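Local coordinates for protein fructose transport system repressor FruR (Pseudomonas putida, PDB 3O74) that probably binds DNA as a dual transcriptional regulator of the LacI family, with fructose 1-phosphate as its preferred effector, at residues G6-D11 / D60-A65. Residues are numbered along the deposited sequence; the frame is centred on the assembly and turned at random.
Sequences GFILPD and DALFVA
G6 and I8 of strand 6-9 bond through both their N-H and their C=O to segment 60-65, so that four backbone hydrogen bonds join segments 6-11 and 60-65 in parallel, the last of them from A65, just after strand 61-64. G6 N donates to A61 O and G6 O accepts from F63 N at 2.7 Å. Two residues further along strand 6-9, I8 N donates to F63 O and A65 N to I8 O, both at 2.9 Å. All four are nearly straight at hydrogen. F63 O also receives a CA-H...O contact from F7 (CA to O 3.3 Å) and lies at the edge of the F7 ring, in its plane.

On the face that carries both phenylalanines, the side chains cross at about a right angle. F7 has CG anti to its backbone N (chi1 -173°), and CD1 of its ring meets F63 CB at 3.5 Å, whereas the F63 ring packs against A241 and A245 of helix 234-250. Helix 15-30 packs on F7 through A21 and L24. On the opposite face, I8 and V64 point the same way, side by side, CB to CG2 3.9 Å, and L62 CD1 packs against the G6 carbonyl (3.6 Å from G6 O) and also meets I8 CG1; helix 44-56 covers this apolar layer with L50 and F54. Beyond the last bond, P10 CD rests on A65 CB at 3.7 Å.

Strand 6-9 also bonds through F7 and L9 to strand 34-39, so its peptide groups are shared between two neighbours within a Rossmann-like, parallel beta-alpha-beta core, as in periplasmic-binding-protein folds, and their hydrogen bonds lie in a buried, apolar setting between helices.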
ATOM      1  N   GLY B   6      -7.323 -15.657  -8.427  1.00 21.50           N
ATOM      2  CA  GLY B   6      -7.450 -15.099  -7.092  1.00 22.64           C
ATOM      3  C   GLY B   6      -6.093 -14.872  -6.452  1.00 21.79           C
ATOM      4  O   GLY B   6      -5.139 -15.592  -6.745  1.00 20.59           O
ATOM      5  N   PHE B   7      -6.004 -13.872  -5.577  1.00 16.16           N
ATOM      6  CA  PHE B   7      -4.794 -13.633  -4.810  1.00 17.58           C
ATOM      7  C   PHE B   7      -5.150 -13.369  -3.349  1.00 17.59           C
ATOM      8  O   PHE B   7      -5.789 -12.369  -3.025  1.00 20.73           O
ATOM      9  CB  PHE B   7      -4.003 -12.454  -5.395  1.00 19.57           C
ATOM     10  CG  PHE B   7      -2.646 -12.245  -4.758  1.00 21.84           C
ATOM     11  CD1 PHE B   7      -2.053 -13.238  -3.989  1.00 19.84           C
ATOM     12  CD2 PHE B   7      -1.957 -11.055  -4.950  1.00 19.38           C
ATOM     13  CE1 PHE B   7      -0.800 -13.042  -3.408  1.00 21.21           C
ATOM     14  CE2 PHE B   7      -0.710 -10.855  -4.378  1.00 23.17           C
ATOM     15  CZ  PHE B   7      -0.128 -11.851  -3.607  1.00 24.89           C
ATOM     16  N   ILE B   8      -4.756 -14.287  -2.475  1.00 18.02           N
ATOM     17  CA  ILE B   8      -4.923 -14.102  -1.042  1.00 18.81           C
ATOM     18  C   ILE B   8      -3.619 -13.581  -0.466  1.00 20.52           C
ATOM     19  O   ILE B   8      -2.595 -14.268  -0.515  1.00 20.60           O
ATOM     20  CB  ILE B   8      -5.256 -15.428  -0.342  1.00 20.22           C
ATOM     21  CG1 ILE B   8      -6.613 -15.954  -0.803  1.00 19.90           C
ATOM     22  CG2 ILE B   8      -5.238 -15.248   1.169  1.00 20.55           C
ATOM     23  CD1 ILE B   8      -6.968 -17.306  -0.213  1.00 21.11           C
ATOM     24  N   LEU B   9      -3.650 -12.371   0.083  1.00 17.44           N
ATOM     25  CA  LEU B   9      -2.460 -11.798   0.697  1.00 20.92           C
ATOM     26  C   LEU B   9      -2.735 -11.411   2.154  1.00 24.36           C
ATOM     27  O   LEU B   9      -3.891 -11.261   2.555  1.00 20.04           O
ATOM     28  CB  LEU B   9      -1.939 -10.623  -0.135  1.00 22.64           C
ATOM     29  CG  LEU B   9      -2.936  -9.527  -0.507  1.00 23.99           C
ATOM     30  CD1 LEU B   9      -3.145  -8.579   0.662  1.00 25.63           C
ATOM     31  CD2 LEU B   9      -2.465  -8.762  -1.730  1.00 22.62           C
ATOM     32  N   PRO B  10      -1.670 -11.277   2.958  1.00 28.09           N
ATOM     33  CA  PRO B  10      -1.853 -11.070   4.397  1.00 31.49           C
ATOM     34  C   PRO B  10      -2.249  -9.649   4.773  1.00 28.87           C
ATOM     35  O   PRO B  10      -2.935  -9.461   5.772  1.00 33.33           O
ATOM     36  CB  PRO B  10      -0.464 -11.373   4.973  1.00 29.51           C
ATOM     37  CG  PRO B  10       0.279 -12.070   3.890  1.00 28.36           C
ATOM     38  CD  PRO B  10      -0.259 -11.512   2.618  1.00 25.65           C
ATOM     39  N   ASP B  11      -1.820  -8.665   3.993  1.00 24.15           N
ATOM     40  CA  ASP B  11      -1.968  -7.276   4.408  1.00 28.13           C
ATOM     41  C   ASP B  11      -1.984  -6.323   3.224  1.00 23.76           C
ATOM     42  O   ASP B  11      -0.979  -6.133   2.541  1.00 21.75           O
ATOM     43  CB  ASP B  11      -0.841  -6.901   5.372  1.00 33.46           C
ATOM     44  CG  ASP B  11      -1.014  -5.514   5.971  1.00 42.82           C
ATOM     45  OD1 ASP B  11      -1.985  -4.811   5.615  1.00 33.84           O
ATOM     46  OD2 ASP B  11      -0.170  -5.128   6.806  1.00 47.10           O
ATOM     47  N   ASP B  60      -9.555 -19.709 -11.887  1.00 28.73           N
ATOM     48  CA  ASP B  60      -8.755 -20.667 -12.647  1.00 29.92           C
ATOM     49  C   ASP B  60      -7.463 -21.047 -11.930  1.00 31.03           C
ATOM     50  O   ASP B  60      -6.936 -22.145 -12.113  1.00 26.45           O
ATOM     51  CB  ASP B  60      -8.450 -20.117 -14.041  1.00 31.99           C
ATOM     52  CG  ASP B  60      -9.695 -19.968 -14.892  1.00 38.50           C
ATOM     53  OD1 ASP B  60     -10.769 -20.439 -14.461  1.00 36.17           O
ATOM     54  OD2 ASP B  60      -9.596 -19.382 -15.992  1.00 41.42           O
ATOM     55  N   ALA B  61      -6.954 -20.134 -11.113  1.00 30.42           N
ATOM     56  CA  ALA B  61      -5.789 -20.416 -10.287  1.00 24.89           C
ATOM     57  C   ALA B  61      -5.789 -19.492  -9.083  1.00 26.06           C
ATOM     58  O   ALA B  61      -6.414 -18.432  -9.107  1.00 23.85           O
ATOM     59  CB  ALA B  61      -4.501 -20.256 -11.086  1.00 20.65           C
ATOM     60  N   LEU B  62      -5.088 -19.896  -8.032  1.00 19.74           N
ATOM     61  CA  LEU B  62      -5.052 -19.113  -6.804  1.00 17.73           C
ATOM     62  C   LEU B  62      -3.615 -18.819  -6.397  1.00 24.80           C
ATOM     63  O   LEU B  62      -2.810 -19.738  -6.188  1.00 19.44           O
ATOM     64  CB  LEU B  62      -5.781 -19.858  -5.682  1.00 19.69           C
ATOM     65  CG  LEU B  62      -5.836 -19.242  -4.285  1.00 20.68           C
ATOM     66  CD1 LEU B  62      -6.513 -17.868  -4.310  1.00 21.34           C
ATOM     67  CD2 LEU B  62      -6.563 -20.184  -3.340  1.00 24.53           C
ATOM     68  N   PHE B  63      -3.292 -17.532  -6.317  1.00 16.87           N
ATOM     69  CA  PHE B  63      -2.029 -17.095  -5.743  1.00 19.02           C
ATOM     70  C   PHE B  63      -2.257 -16.897  -4.257  1.00 20.29           C
ATOM     71  O   PHE B  63      -3.314 -16.411  -3.845  1.00 16.71           O
ATOM     72  CB  PHE B  63      -1.570 -15.777  -6.366  1.00 19.37           C
ATOM     73  CG  PHE B  63      -1.368 -15.841  -7.850  1.00 21.58           C
ATOM     74  CD1 PHE B  63      -0.285 -16.521  -8.387  1.00 23.86           C
ATOM     75  CD2 PHE B  63      -2.256 -15.211  -8.714  1.00 24.66           C
ATOM     76  CE1 PHE B  63      -0.096 -16.579  -9.765  1.00 24.10           C
ATOM     77  CE2 PHE B  63      -2.070 -15.261 -10.078  1.00 26.25           C
ATOM     78  CZ  PHE B  63      -0.994 -15.947 -10.608  1.00 27.12           C
ATOM     79  N   VAL B  64      -1.272 -17.251  -3.441  1.00 18.26           N
ATOM     80  CA  VAL B  64      -1.461 -17.103  -2.005  1.00 21.44           C
ATOM     81  C   VAL B  64      -0.168 -16.885  -1.222  1.00 21.73           C
ATOM     82  O   VAL B  64       0.827 -17.573  -1.434  1.00 16.07           O
ATOM     83  CB  VAL B  64      -2.253 -18.309  -1.413  1.00 30.56           C
ATOM     84  CG1 VAL B  64      -1.527 -19.624  -1.677  1.00 27.04           C
ATOM     85  CG2 VAL B  64      -2.500 -18.121   0.077  1.00 32.39           C
ATOM     86  N   ALA B  65      -0.204 -15.899  -0.331  1.00 16.33           N
ATOM     87  CA  ALA B  65       0.812 -15.735   0.697  1.00 21.15           C
ATOM     88  C   ALA B  65       0.137 -16.142   1.998  1.00 26.17           C
ATOM     89  O   ALA B  65      -0.567 -15.346   2.621  1.00 24.79           O
ATOM     90  CB  ALA B  65       1.275 -14.301   0.758  1.00 19.14           C
TER